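YohF (Salmonella typhimurium, PDB 6WON) probably acts as an oxidoreductase of the short-chain dehydrogenase/reductase family, consistent with an acetoin dehydrogenase. Local coordinates at residues K18-L23 against S221-L226; L23-G28 against K47-F52; I31-H36 against R40-T45; H127-G132 against H176-N181. All coordinates share one frame; numbering follows the deposited sequence.

Interaction 1: residues K18-L23 against S221-L226; sequences KACALL and SLVAWL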
loop_
_atom_site.group_PDB
_atom_site.type_symbol
_atom_site.label_atom_id
_atom_site.label_comp_id
_atom_site.label_asym_id
_atom_site.label_seq_id
_atom_site.Cartn_x
_atom_site.Cartn_y
_atom_site.Cartn_z
ATOM N N LYS B 18 18.207 12.224 -19.409
ATOM C CA LYS B 18 19.554 12.176 -19.975
ATOM C C LYS B 18 20.391 11.074 -19.327
ATOM O O LYS B 18 21.089 10.316 -20.017
ATOM C CB LYS B 18 20.234 13.532 -19.805
ATOM C CG LYS B 18 21.713 13.536 -20.155
ATOM C CD LYS B 18 22.295 14.927 -19.976
ATOM C CE LYS B 18 23.776 14.951 -20.319
ATOM N NZ LYS B 18 24.331 16.330 -20.224
ATOM N N ALA B 19 20.344 10.982 -17.993
ATOM C CA ALA B 19 21.095 9.939 -17.303
ATOM C C ALA B 19 20.675 8.546 -17.774
ATOM O O ALA B 19 21.531 7.694 -18.041
ATOM C CB ALA B 19 20.935 10.096 -15.785
ATOM N N CYS B 20 19.363 8.303 -17.916
ATOM C CA CYS B 20 18.898 7.019 -18.450
ATOM C C CYS B 20 19.421 6.782 -19.857
ATOM O O CYS B 20 19.915 5.692 -20.175
ATOM C CB CYS B 20 17.362 6.943 -18.438
ATOM S SG CYS B 20 16.599 7.051 -16.797
ATOM N N ALA B 21 19.310 7.789 -20.721
ATOM C CA ALA B 21 19.714 7.597 -22.110
ATOM C C ALA B 21 21.191 7.238 -22.209
ATOM O O ALA B 21 21.578 6.359 -22.991
ATOM C CB ALA B 21 19.412 8.855 -22.925
ATOM N N LEU B 22 22.032 7.908 -21.425
ATOM C CA LEU B 22 23.469 7.684 -21.520
ATOM C C LEU B 22 23.860 6.339 -20.914
ATOM O O LEU B 22 24.745 5.650 -21.434
ATOM C CB LEU B 22 24.214 8.831 -20.837
ATOM C CG LEU B 22 24.196 10.180 -21.579
ATOM C CD1 LEU B 22 25.109 11.185 -20.872
ATOM C CD2 LEU B 22 24.624 10.021 -23.021
ATOM N N LEU B 23 23.226 5.948 -19.811
ATOM C CA LEU B 23 23.550 4.653 -19.232
ATOM C C LEU B 23 23.110 3.524 -20.153
ATOM O O LEU B 23 23.840 2.540 -20.328
ATOM C CB LEU B 23 22.912 4.518 -17.857
ATOM C CG LEU B 23 23.324 3.313 -17.025
ATOM C CD1 LEU B 23 24.873 3.112 -17.003
ATOM C CD2 LEU B 23 22.767 3.480 -15.625
ATOM N N SER B 221 20.318 4.180 -12.703
ATOM C CA SER B 221 20.867 2.857 -12.419
ATOM C C SER B 221 19.768 1.804 -12.304
ATOM O O SER B 221 19.899 0.694 -12.837
ATOM C CB SER B 221 21.702 2.907 -11.143
ATOM O OG SER B 221 22.272 1.635 -10.884
ATOM N N LEU B 222 18.667 2.135 -11.627
ATOM C CA LEU B 222 17.577 1.176 -11.504
ATOM C C LEU B 222 16.868 0.977 -12.835
ATOM O O LEU B 222 16.530 -0.155 -13.206
ATOM C CB LEU B 222 16.582 1.632 -10.441
ATOM C CG LEU B 222 15.425 0.643 -10.255
ATOM C CD1 LEU B 222 15.964 -0.717 -9.788
ATOM C CD2 LEU B 222 14.353 1.170 -9.279
ATOM N N VAL B 223 16.620 2.070 -13.561
ATOM C CA VAL B 223 16.023 1.964 -14.890
ATOM C C VAL B 223 16.849 1.033 -15.772
ATOM O O VAL B 223 16.301 0.177 -16.484
ATOM C CB VAL B 223 15.877 3.361 -15.523
ATOM C CG1 VAL B 223 15.496 3.226 -16.995
ATOM C CG2 VAL B 223 14.827 4.197 -14.764
ATOM N N ALA B 224 18.181 1.175 -15.731
ATOM C CA ALA B 224 19.047 0.264 -16.485
ATOM C C ALA B 224 18.856 -1.186 -16.050
ATOM O O ALA B 224 18.785 -2.085 -16.894
ATOM C CB ALA B 224 20.517 0.649 -16.323
ATOM N N TRP B 225 18.800 -1.438 -14.739
ATOM C CA TRP B 225 18.614 -2.813 -14.282
ATOM C C TRP B 225 17.311 -3.397 -14.816
ATOM O O TRP B 225 17.278 -4.552 -15.252
ATOM C CB TRP B 225 18.647 -2.901 -12.752
ATOM C CG TRP B 225 18.391 -4.326 -12.308
ATOM C CD1 TRP B 225 19.299 -5.358 -12.286
ATOM C CD2 TRP B 225 17.138 -4.891 -11.892
ATOM N NE1 TRP B 225 18.691 -6.509 -11.855
ATOM C CE2 TRP B 225 17.365 -6.256 -11.618
ATOM C CE3 TRP B 225 15.849 -4.375 -11.720
ATOM C CZ2 TRP B 225 16.357 -7.107 -11.179
ATOM C CZ3 TRP B 225 14.846 -5.227 -11.280
ATOM C CH2 TRP B 225 15.107 -6.576 -11.016
ATOM N N LEU B 226 16.234 -2.606 -14.811
ATOM C CA LEU B 226 14.949 -3.059 -15.336
ATOM C C LEU B 226 15.003 -3.393 -16.823
ATOM O O LEU B 226 14.146 -4.139 -17.313
ATOM C CB LEU B 226 13.885 -1.996 -15.086
ATOM C CG LEU B 226 13.417 -1.879 -13.629
ATOM C CD1 LEU B 226 12.573 -0.645 -13.440
ATOM C CD2 LEU B 226 12.634 -3.125 -13.205
#
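Flat groups play no part where L23 and C20 meet S221, V223 and A224: the contact is made by aliphatic carbons and one sulfur, and the indole of W225 is turned to the second subunit, where it meets W225 of that subunit with planes about 35° apart. Within the chain two small clusters form between the helices; the axes of segments 18-23 and 221-226 come within 9.2 Å and cross at -46°. In the first, C20 SG rests against the branched end of V223, 3.9 Å from V223 CG2 and 4.0 Å from V223 CG1, so the sulfur faces both methyls almost evenly. In the second, L23 puts one methyl between residues a helical turn apart: L23 CD2 lies 3.7 Å from A224 CB and 3.8 Å from S221 CA. With CG anti to the backbone N (chi1 -171°), the L23 side chain extends from its helix to arrive there. A224 offers its CB, which also lies 3.9 Å from L23 CG. S221 offers L23 its backbone carbon, because its CB is directed away; S221 OG bonds to W225 NE1 of the second subunit, and the reverse pair repeats the bond. Helix 216-226 is thus gripped on one flank by helix 15-27 and on another by its own copy. Helix 15-27, which follows the first strand of the Rossmann sheet, is here packed against helix 216-226, which precedes the last strand 238-241; that helix also pairs subunits, as in many short-chain dehydrogenases.

Interaction 2: residues L23-G28 against K47-F52; sequences LLAQNG and KKAAQF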
loop_
_atom_site.group_PDB
_atom_site.type_symbol
_atom_site.label_atom_id
_atom_site.label_comp_id
_atom_site.label_asym_id
_atom_site.label_seq_id
_atom_site.Cartn_x
_atom_site.Cartn_y
_atom_site.Cartn_z
ATOM N N LEU B 23 23.226 5.948 -19.811
ATOM C CA LEU B 23 23.550 4.653 -19.232
ATOM C C LEU B 23 23.110 3.524 -20.153
ATOM O O LEU B 23 23.840 2.540 -20.328
ATOM C CB LEU B 23 22.912 4.518 -17.857
ATOM C CG LEU B 23 23.324 3.313 -17.025
ATOM C CD1 LEU B 23 24.873 3.112 -17.003
ATOM C CD2 LEU B 23 22.767 3.480 -15.625
ATOM N N LEU B 24 21.939 3.666 -20.780
ATOM C CA LEU B 24 21.469 2.633 -21.696
ATOM C C LEU B 24 22.367 2.548 -22.921
ATOM O O LEU B 24 22.697 1.448 -23.377
ATOM C CB LEU B 24 20.015 2.899 -22.101
ATOM C CG LEU B 24 18.981 2.719 -20.982
ATOM C CD1 LEU B 24 17.569 3.186 -21.401
ATOM C CD2 LEU B 24 18.973 1.273 -20.476
ATOM N N ALA B 25 22.795 3.699 -23.453
ATOM C CA ALA B 25 23.795 3.704 -24.519
ATOM C C ALA B 25 25.078 3.008 -24.067
ATOM O O ALA B 25 25.611 2.142 -24.768
ATOM C CB ALA B 25 24.084 5.144 -24.958
ATOM N N GLN B 26 25.579 3.359 -22.881
ATOM C CA GLN B 26 26.758 2.674 -22.361
ATOM C C GLN B 26 26.527 1.171 -22.231
ATOM O O GLN B 26 27.463 0.385 -22.402
ATOM C CB GLN B 26 27.161 3.269 -21.014
ATOM C CG GLN B 26 28.488 2.743 -20.466
ATOM C CD GLN B 26 28.828 3.348 -19.117
ATOM O OE1 GLN B 26 28.183 4.295 -18.669
ATOM N NE2 GLN B 26 29.834 2.804 -18.464
ATOM N N ASN B 27 25.295 0.751 -21.948
ATOM C CA ASN B 27 24.998 -0.671 -21.820
ATOM C C ASN B 27 24.735 -1.351 -23.161
ATOM O O ASN B 27 24.577 -2.577 -23.192
ATOM C CB ASN B 27 23.809 -0.871 -20.870
ATOM C CG ASN B 27 24.221 -0.761 -19.391
ATOM O OD1 ASN B 27 25.406 -0.588 -19.077
ATOM N ND2 ASN B 27 23.240 -0.841 -18.487
ATOM N N GLY B 28 24.700 -0.599 -24.265
ATOM C CA GLY B 28 24.663 -1.198 -25.588
ATOM C C GLY B 28 23.395 -0.984 -26.389
ATOM O O GLY B 28 23.225 -1.596 -27.449
ATOM N N LYS B 47 25.645 13.108 -28.756
ATOM C CA LYS B 47 27.098 13.111 -28.875
ATOM C C LYS B 47 27.725 12.116 -27.903
ATOM O O LYS B 47 28.475 11.221 -28.309
ATOM C CB LYS B 47 27.634 14.526 -28.624
ATOM C CG LYS B 47 29.163 14.639 -28.647
ATOM C CD LYS B 47 29.643 16.082 -28.505
ATOM C CE LYS B 47 30.934 16.290 -29.271
ATOM N NZ LYS B 47 31.350 17.721 -29.301
ATOM N N LYS B 48 27.418 12.251 -26.610
ATOM C CA LYS B 48 28.021 11.365 -25.619
ATOM C C LYS B 48 27.558 9.925 -25.804
ATOM O O LYS B 48 28.350 8.993 -25.633
ATOM C CB LYS B 48 27.698 11.863 -24.214
ATOM C CG LYS B 48 28.110 13.310 -23.971
ATOM C CD LYS B 48 28.135 13.623 -22.472
ATOM C CE LYS B 48 27.514 14.987 -22.152
ATOM N NZ LYS B 48 28.361 16.115 -22.635
ATOM N N ALA B 49 26.281 9.721 -26.151
ATOM C CA ALA B 49 25.781 8.363 -26.355
ATOM C C ALA B 49 26.570 7.639 -27.438
ATOM O O ALA B 49 26.902 6.458 -27.291
ATOM C CB ALA B 49 24.293 8.397 -26.708
ATOM N N ALA B 50 26.909 8.339 -28.519
ATOM C CA ALA B 50 27.565 7.695 -29.650
ATOM C C ALA B 50 29.020 7.357 -29.364
ATOM O O ALA B 50 29.612 6.551 -30.088
ATOM C CB ALA B 50 27.470 8.588 -30.886
ATOM N N GLN B 51 29.618 7.963 -28.341
ATOM C CA GLN B 51 30.958 7.567 -27.936
ATOM C C GLN B 51 30.991 6.159 -27.352
ATOM O O GLN B 51 32.079 5.589 -27.211
ATOM C CB GLN B 51 31.517 8.582 -26.933
ATOM C CG GLN B 51 31.719 9.979 -27.533
ATOM C CD GLN B 51 31.927 11.055 -26.481
ATOM O OE1 GLN B 51 31.967 10.773 -25.281
ATOM N NE2 GLN B 51 32.056 12.302 -26.929
ATOM N N PHE B 52 29.836 5.583 -27.019
ATOM C CA PHE B 52 29.766 4.211 -26.540
ATOM C C PHE B 52 29.583 3.206 -27.670
ATOM O O PHE B 52 29.307 2.035 -27.395
ATOM C CB PHE B 52 28.637 4.063 -25.521
ATOM C CG PHE B 52 28.841 4.882 -24.268
ATOM C CD1 PHE B 52 29.888 4.603 -23.401
ATOM C CD2 PHE B 52 27.990 5.930 -23.962
ATOM C CE1 PHE B 52 30.081 5.351 -22.247
ATOM C CE2 PHE B 52 28.181 6.681 -22.815
ATOM C CZ PHE B 52 29.225 6.391 -21.955
HETATM O O HOH W 1 27.909 0.588 -25.529
#
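A25 O, near the end of its helix, is approached by several groups: G28 N donates to it at 2.9 Å, water 1 at 2.9 Å, and the CB of F52 sits beside it. Water 1 also lies 2.7 Å from F52 O, which would link segments 23-28 and 47-52 through their backbones; the water has more acceptors in reach than protons, so not every such bond can hold at once. The bond from G28 N belongs to a Schellman motif, in which G28, with positive phi, brings the helix to a close. Next to this polar join, the F52 ring covers Q26. Q26 CB stands over the ring centre as a CH-pi contact, 3.7 Å from the F52 centroid and 6° off the normal, and Q26 CG comes to 3.5 Å from F52 CE1. Because CG is anti to the backbone N and the chain stays extended, the glutamine runs outward across that same face, and its amide plane ends only 4° from the ring plane. This part of the contact is exposed. Underneath, A25 CB meets A49 CB at 3.7 Å, with the CA atoms of these residues 5.4 Å apart, and A25 CB also lies 4.1 Å from F52 CD2. Beyond the pair, A25 and L24 pack on I31 of strand 30-35, A25 also on V54, A49 on L22, and N27 on A224, so helix 15-27 is set between helices 39-50 and 216-226 above the sheet.

Interaction 3: residues I31-H36 against R40-T45; sequences IGITWH and RGAQET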
loop_
_atom_site.group_PDB
_atom_site.type_symbol
_atom_site.label_atom_id
_atom_site.label_comp_id
_atom_site.label_asym_id
_atom_site.label_seq_id
_atom_site.Cartn_x
_atom_site.Cartn_y
_atom_site.Cartn_z
ATOM N N ILE B 31 19.925 4.492 -29.128
ATOM C CA ILE B 31 19.184 5.402 -28.254
ATOM C C ILE B 31 18.354 6.369 -29.090
ATOM O O ILE B 31 18.876 7.021 -29.998
ATOM C CB ILE B 31 20.129 6.193 -27.331
ATOM C CG1 ILE B 31 20.729 5.278 -26.278
ATOM C CG2 ILE B 31 19.389 7.348 -26.681
ATOM C CD1 ILE B 31 19.695 4.551 -25.468
ATOM N N GLY B 32 17.067 6.488 -28.752
ATOM C CA GLY B 32 16.253 7.605 -29.196
ATOM C C GLY B 32 16.065 8.615 -28.076
ATOM O O GLY B 32 15.714 8.252 -26.948
ATOM N N ILE B 33 16.287 9.886 -28.412
ATOM C CA ILE B 33 16.250 11.005 -27.474
ATOM C C ILE B 33 15.175 11.978 -27.938
ATOM O O ILE B 33 15.191 12.405 -29.097
ATOM C CB ILE B 33 17.624 11.707 -27.406
ATOM C CG1 ILE B 33 18.659 10.831 -26.707
ATOM C CG2 ILE B 33 17.528 13.081 -26.757
ATOM C CD1 ILE B 33 20.058 10.943 -27.326
ATOM N N THR B 34 14.243 12.335 -27.052
ATOM C CA THR B 34 13.288 13.393 -27.374
ATOM C C THR B 34 13.534 14.606 -26.487
ATOM O O THR B 34 14.048 14.490 -25.369
ATOM C CB THR B 34 11.823 12.937 -27.254
ATOM O OG1 THR B 34 11.361 13.046 -25.889
ATOM C CG2 THR B 34 11.665 11.519 -27.751
ATOM N N TRP B 35 13.171 15.779 -27.011
ATOM C CA TRP B 35 13.389 17.046 -26.333
ATOM C C TRP B 35 12.217 17.982 -26.604
ATOM O O TRP B 35 11.629 17.980 -27.694
ATOM C CB TRP B 35 14.702 17.708 -26.784
ATOM C CG TRP B 35 14.813 17.917 -28.276
ATOM C CD1 TRP B 35 15.279 17.021 -29.195
ATOM C CD2 TRP B 35 14.472 19.105 -29.014
ATOM N NE1 TRP B 35 15.247 17.571 -30.455
ATOM C CE2 TRP B 35 14.753 18.847 -30.374
ATOM C CE3 TRP B 35 13.945 20.356 -28.657
ATOM C CZ2 TRP B 35 14.528 19.792 -31.381
ATOM C CZ3 TRP B 35 13.723 21.298 -29.663
ATOM C CH2 TRP B 35 14.013 21.007 -31.009
ATOM N N HIS B 36 11.880 18.787 -25.623
ATOM C CA HIS B 36 10.781 19.702 -25.729
ATOM C C HIS B 36 11.228 21.073 -26.227
ATOM O O HIS B 36 10.742 21.503 -27.192
ATOM C CB HIS B 36 10.056 19.802 -24.434
ATOM C CG HIS B 36 8.978 20.826 -24.427
ATOM N ND1 HIS B 36 7.729 20.598 -24.941
ATOM C CD2 HIS B 36 8.971 22.093 -23.974
ATOM C CE1 HIS B 36 6.998 21.676 -24.798
ATOM N NE2 HIS B 36 7.731 22.600 -24.222
ATOM N N ARG B 40 19.855 21.735 -27.953
ATOM C CA ARG B 40 21.302 21.579 -27.830
ATOM C C ARG B 40 21.660 20.547 -26.768
ATOM O O ARG B 40 22.593 19.759 -26.956
ATOM C CB ARG B 40 21.956 22.923 -27.530
ATOM C CG ARG B 40 22.051 23.816 -28.750
ATOM C CD ARG B 40 23.220 24.774 -28.636
ATOM N NE ARG B 40 23.362 25.260 -27.267
ATOM C CZ ARG B 40 22.699 26.300 -26.765
ATOM N NH1 ARG B 40 21.846 26.982 -27.523
ATOM N NH2 ARG B 40 22.896 26.663 -25.501
ATOM N N GLY B 41 20.927 20.528 -25.654
ATOM C CA GLY B 41 21.106 19.458 -24.684
ATOM C C GLY B 41 20.817 18.087 -25.267
ATOM O O GLY B 41 21.502 17.109 -24.954
ATOM N N ALA B 42 19.800 17.993 -26.125
ATOM C CA ALA B 42 19.533 16.723 -26.789
ATOM C C ALA B 42 20.683 16.341 -27.716
ATOM O O ALA B 42 21.058 15.166 -27.797
ATOM C CB ALA B 42 18.222 16.802 -27.562
ATOM N N GLN B 43 21.259 17.326 -28.412
ATOM C CA GLN B 43 22.406 17.056 -29.267
ATOM C C GLN B 43 23.625 16.669 -28.447
ATOM O O GLN B 43 24.465 15.896 -28.915
ATOM C CB GLN B 43 22.711 18.272 -30.146
ATOM C CG GLN B 43 21.554 18.649 -31.066
ATOM C CD GLN B 43 21.776 19.934 -31.861
ATOM O OE1 GLN B 43 22.704 20.705 -31.594
ATOM N NE2 GLN B 43 20.907 20.174 -32.844
ATOM N N GLU B 44 23.739 17.184 -27.225
ATOM C CA GLU B 44 24.869 16.801 -26.390
ATOM C C GLU B 44 24.711 15.388 -25.840
ATOM O O GLU B 44 25.705 14.663 -25.691
ATOM C CB GLU B 44 25.044 17.811 -25.256
ATOM C CG GLU B 44 26.327 17.637 -24.463
ATOM C CD GLU B 44 27.613 17.740 -25.300
ATOM O OE1 GLU B 44 28.695 17.518 -24.711
ATOM O OE2 GLU B 44 27.562 18.072 -26.513
ATOM N N THR B 45 23.483 14.977 -25.535
ATOM C CA THR B 45 23.265 13.609 -25.089
ATOM C C THR B 45 23.560 12.615 -26.209
ATOM O O THR B 45 24.176 11.568 -25.973
ATOM C CB THR B 45 21.831 13.458 -24.586
ATOM O OG1 THR B 45 21.596 14.434 -23.560
ATOM C CG2 THR B 45 21.589 12.050 -24.036
#
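This is an apolar helix-on-strand contact inside a beta-alpha-beta unit: I33 and W35 on strand 30-35 pack against A42 and T45 on helix 39-50, which runs back almost antiparallel to the strand (166° between short axes, 8.4 Å apart). A42 is the centre. Its CB lies 3.4 Å from W35 CD1 and 3.7 Å from W35 CG, reaching the pyrrole end of the indole obliquely, and it is 3.9 Å from I33 CG2. The indole gets there because W35 CG occupies the crowded position between backbone N and carbonyl carbon (chi1 56°), which turns CD1 of the ring toward A42. One turn on, I33 CD1 touches T45 CG2 at 3.8 Å. T45 thereby shows its methyl to the strand, while T45 OG1 has S12 O and G41 O as possible acceptors of its one proton. I33 and W35, two apart, lie on one face of the strand, and T34 between them faces helix 71-80. Around the contact, I33 and A42 also meet T58 of strand 56-60, the W35 ring meets that of H60, and T45 packs on K18 and L22 of helix 15-27.

Interaction 4: residues H127-G132 against H176-N181; sequences HMIKQG and HHILVN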
loop_
_atom_site.group_PDB
_atom_site.type_symbol
_atom_site.label_atom_id
_atom_site.label_comp_id
_atom_site.label_asym_id
_atom_site.label_seq_id
_atom_site.Cartn_x
_atom_site.Cartn_y
_atom_site.Cartn_z
ATOM N N HIS B 127 4.825 -1.583 -31.699
ATOM C CA HIS B 127 6.024 -2.041 -32.395
ATOM C C HIS B 127 6.606 -3.273 -31.721
ATOM O O HIS B 127 7.078 -4.194 -32.399
ATOM C CB HIS B 127 7.062 -0.925 -32.468
ATOM C CG HIS B 127 6.768 0.097 -33.520
ATOM N ND1 HIS B 127 7.296 0.025 -34.795
ATOM C CD2 HIS B 127 5.981 1.199 -33.499
ATOM C CE1 HIS B 127 6.851 1.044 -35.511
ATOM N NE2 HIS B 127 6.057 1.776 -34.747
ATOM N N MET B 128 6.588 -3.303 -30.386
ATOM C CA MET B 128 7.133 -4.446 -29.660
ATOM C C MET B 128 6.360 -5.716 -29.977
ATOM O O MET B 128 6.949 -6.795 -30.116
ATOM C CB MET B 128 7.099 -4.179 -28.154
ATOM C CG MET B 128 8.080 -3.111 -27.691
ATOM S SD MET B 128 7.724 -2.662 -25.995
ATOM C CE MET B 128 9.002 -1.427 -25.696
ATOM N N ILE B 129 5.035 -5.607 -30.080
ATOM C CA ILE B 129 4.218 -6.766 -30.414
ATOM C C ILE B 129 4.547 -7.249 -31.815
ATOM O O ILE B 129 4.811 -8.438 -32.034
ATOM C CB ILE B 129 2.727 -6.426 -30.274
ATOM C CG1 ILE B 129 2.378 -6.225 -28.797
ATOM C CG2 ILE B 129 1.885 -7.510 -30.931
ATOM C CD1 ILE B 129 1.066 -5.491 -28.581
ATOM N N LYS B 130 4.545 -6.321 -32.782
ATOM C CA LYS B 130 4.873 -6.663 -34.161
ATOM C C LYS B 130 6.266 -7.274 -34.273
ATOM O O LYS B 130 6.461 -8.256 -34.999
ATOM C CB LYS B 130 4.759 -5.420 -35.045
ATOM C CG LYS B 130 4.668 -5.749 -36.520
ATOM C CD LYS B 130 4.874 -4.534 -37.413
ATOM C CE LYS B 130 5.210 -4.977 -38.839
ATOM N NZ LYS B 130 6.380 -4.238 -39.401
ATOM N N GLN B 131 7.251 -6.708 -33.567
ATOM C CA GLN B 131 8.605 -7.261 -33.606
ATOM C C GLN B 131 8.651 -8.685 -33.065
ATOM O O GLN B 131 9.493 -9.485 -33.493
ATOM C CB GLN B 131 9.571 -6.381 -32.806
ATOM C CG GLN B 131 9.950 -5.074 -33.482
ATOM C CD GLN B 131 10.233 -3.976 -32.473
ATOM O OE1 GLN B 131 10.174 -2.794 -32.802
ATOM N NE2 GLN B 131 10.534 -4.365 -31.228
ATOM N N GLY B 132 7.778 -9.010 -32.111
ATOM C CA GLY B 132 7.695 -10.362 -31.594
ATOM C C GLY B 132 8.828 -10.786 -30.690
ATOM O O GLY B 132 8.983 -11.982 -30.440
ATOM N N HIS B 176 2.831 -10.702 -24.592
ATOM C CA HIS B 176 3.821 -10.364 -25.609
ATOM C C HIS B 176 5.228 -10.254 -25.033
ATOM O O HIS B 176 6.122 -9.727 -25.703
ATOM C CB HIS B 176 3.436 -9.060 -26.307
ATOM C CG HIS B 176 2.007 -9.011 -26.750
ATOM N ND1 HIS B 176 1.504 -9.833 -27.733
ATOM C CD2 HIS B 176 0.971 -8.238 -26.339
ATOM C CE1 HIS B 176 0.221 -9.568 -27.912
ATOM N NE2 HIS B 176 -0.126 -8.599 -27.083
ATOM N N HIS B 177 5.436 -10.731 -23.807
ATOM C CA HIS B 177 6.732 -10.657 -23.140
ATOM C C HIS B 177 7.206 -9.208 -23.015
ATOM O O HIS B 177 8.397 -8.904 -23.139
ATOM C CB HIS B 177 7.760 -11.533 -23.851
ATOM C CG HIS B 177 7.296 -12.944 -24.041
ATOM N ND1 HIS B 177 7.291 -13.868 -23.017
ATOM C CD2 HIS B 177 6.788 -13.579 -25.126
ATOM C CE1 HIS B 177 6.815 -15.017 -23.466
ATOM N NE2 HIS B 177 6.506 -14.871 -24.743
ATOM N N ILE B 178 6.254 -8.310 -22.757
ATOM C CA ILE B 178 6.531 -6.911 -22.447
ATOM C C ILE B 178 6.361 -6.725 -20.942
ATOM O O ILE B 178 5.266 -6.926 -20.398
ATOM C CB ILE B 178 5.602 -5.966 -23.229
ATOM C CG1 ILE B 178 5.843 -6.094 -24.739
ATOM C CG2 ILE B 178 5.816 -4.526 -22.786
ATOM C CD1 ILE B 178 4.718 -5.522 -25.604
ATOM N N LEU B 179 7.439 -6.355 -20.260
ATOM C CA LEU B 179 7.392 -6.118 -18.820
ATOM C C LEU B 179 7.261 -4.620 -18.590
ATOM O O LEU B 179 7.958 -3.831 -19.237
ATOM C CB LEU B 179 8.639 -6.666 -18.126
ATOM C CG LEU B 179 9.098 -8.080 -18.524
ATOM C CD1 LEU B 179 10.302 -8.540 -17.682
ATOM C CD2 LEU B 179 7.961 -9.094 -18.416
ATOM N N VAL B 180 6.356 -4.229 -17.692
ATOM C CA VAL B 180 6.024 -2.821 -17.488
ATOM C C VAL B 180 6.106 -2.500 -16.003
ATOM O O VAL B 180 5.386 -3.099 -15.189
ATOM C CB VAL B 180 4.631 -2.477 -18.031
ATOM C CG1 VAL B 180 4.370 -0.972 -17.916
ATOM C CG2 VAL B 180 4.522 -2.937 -19.476
ATOM N N ASN B 181 6.953 -1.537 -15.655
ATOM C CA ASN B 181 7.114 -1.145 -14.264
ATOM C C ASN B 181 7.182 0.368 -14.177
ATOM O O ASN B 181 7.474 1.054 -15.160
ATOM C CB ASN B 181 8.384 -1.746 -13.657
ATOM C CG ASN B 181 8.329 -3.261 -13.584
ATOM O OD1 ASN B 181 7.690 -3.821 -12.689
ATOM N ND2 ASN B 181 9.012 -3.931 -14.512
HETATM O O HOH W 2 6.666 -9.640 -28.411
#
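I129, I178 and H176 carry this contact, which clamps the end of helix 103-131 to the turn leading into strand 178-185. I129 lies across one face of the H176 imidazole: its CG1 is 3.6 Å from the H176 ring centroid and 18° off the normal, a CH-pi contact displaced toward the rim. The branches spread over the ring, with I129 CD1 at 3.5 Å from H176 CD2 and I129 CG2 at 4.0 Å from H176 CE1, so the isoleucine covers most of that face. CG1 is anti to the carbonyl carbon (chi1 -69°), and the extended chi2 (163°) carries CD1 on over the ring. I129 also packs on I99 of the third subunit. I178 fills the deeper part. Its CD1 presses on M128 CB at 3.7 Å and reaches I129 CG1 at 4.0 Å, and M128, extended beyond CG, runs past it to leave M128 SD 4.1 Å from I178 CG1. I137 and L173 also touch I178, closing it into the core between sheet and helices. Between the backbones, water 2 donates to H176 O at 2.8 Å and, weakly, to M128 O. The chemistry is therefore graded from the apolar inside, where isoleucine and methionine meet through van der Waals contact of apolar groups, to the rim, where an aliphatic chain lies on a polarisable ring, while water 2 links H176 O, and weakly M128 O, two acceptors that could not bond each other.

In the fold
Interaction 3 is the most buried of the four; the other three are partly buried, and interaction 2 has its F52 and Q26 side exposed. Interactions 1 and 2 share L23 and helix 15-27, while interactions 2 and 3 share helix 39-50, so these three form a continuous series of touching contacts over one part of the sheet. Interaction 4 stands apart, about 23 Å from interaction 2 between centres, and touches interaction 1 through L226 and N181. Interactions 1 and 3 are apolar throughout across their segments; 2 and 4, at helix ends, each add a CH-pi contact and a water. Interactions 1 and 4 also lie near other subunits.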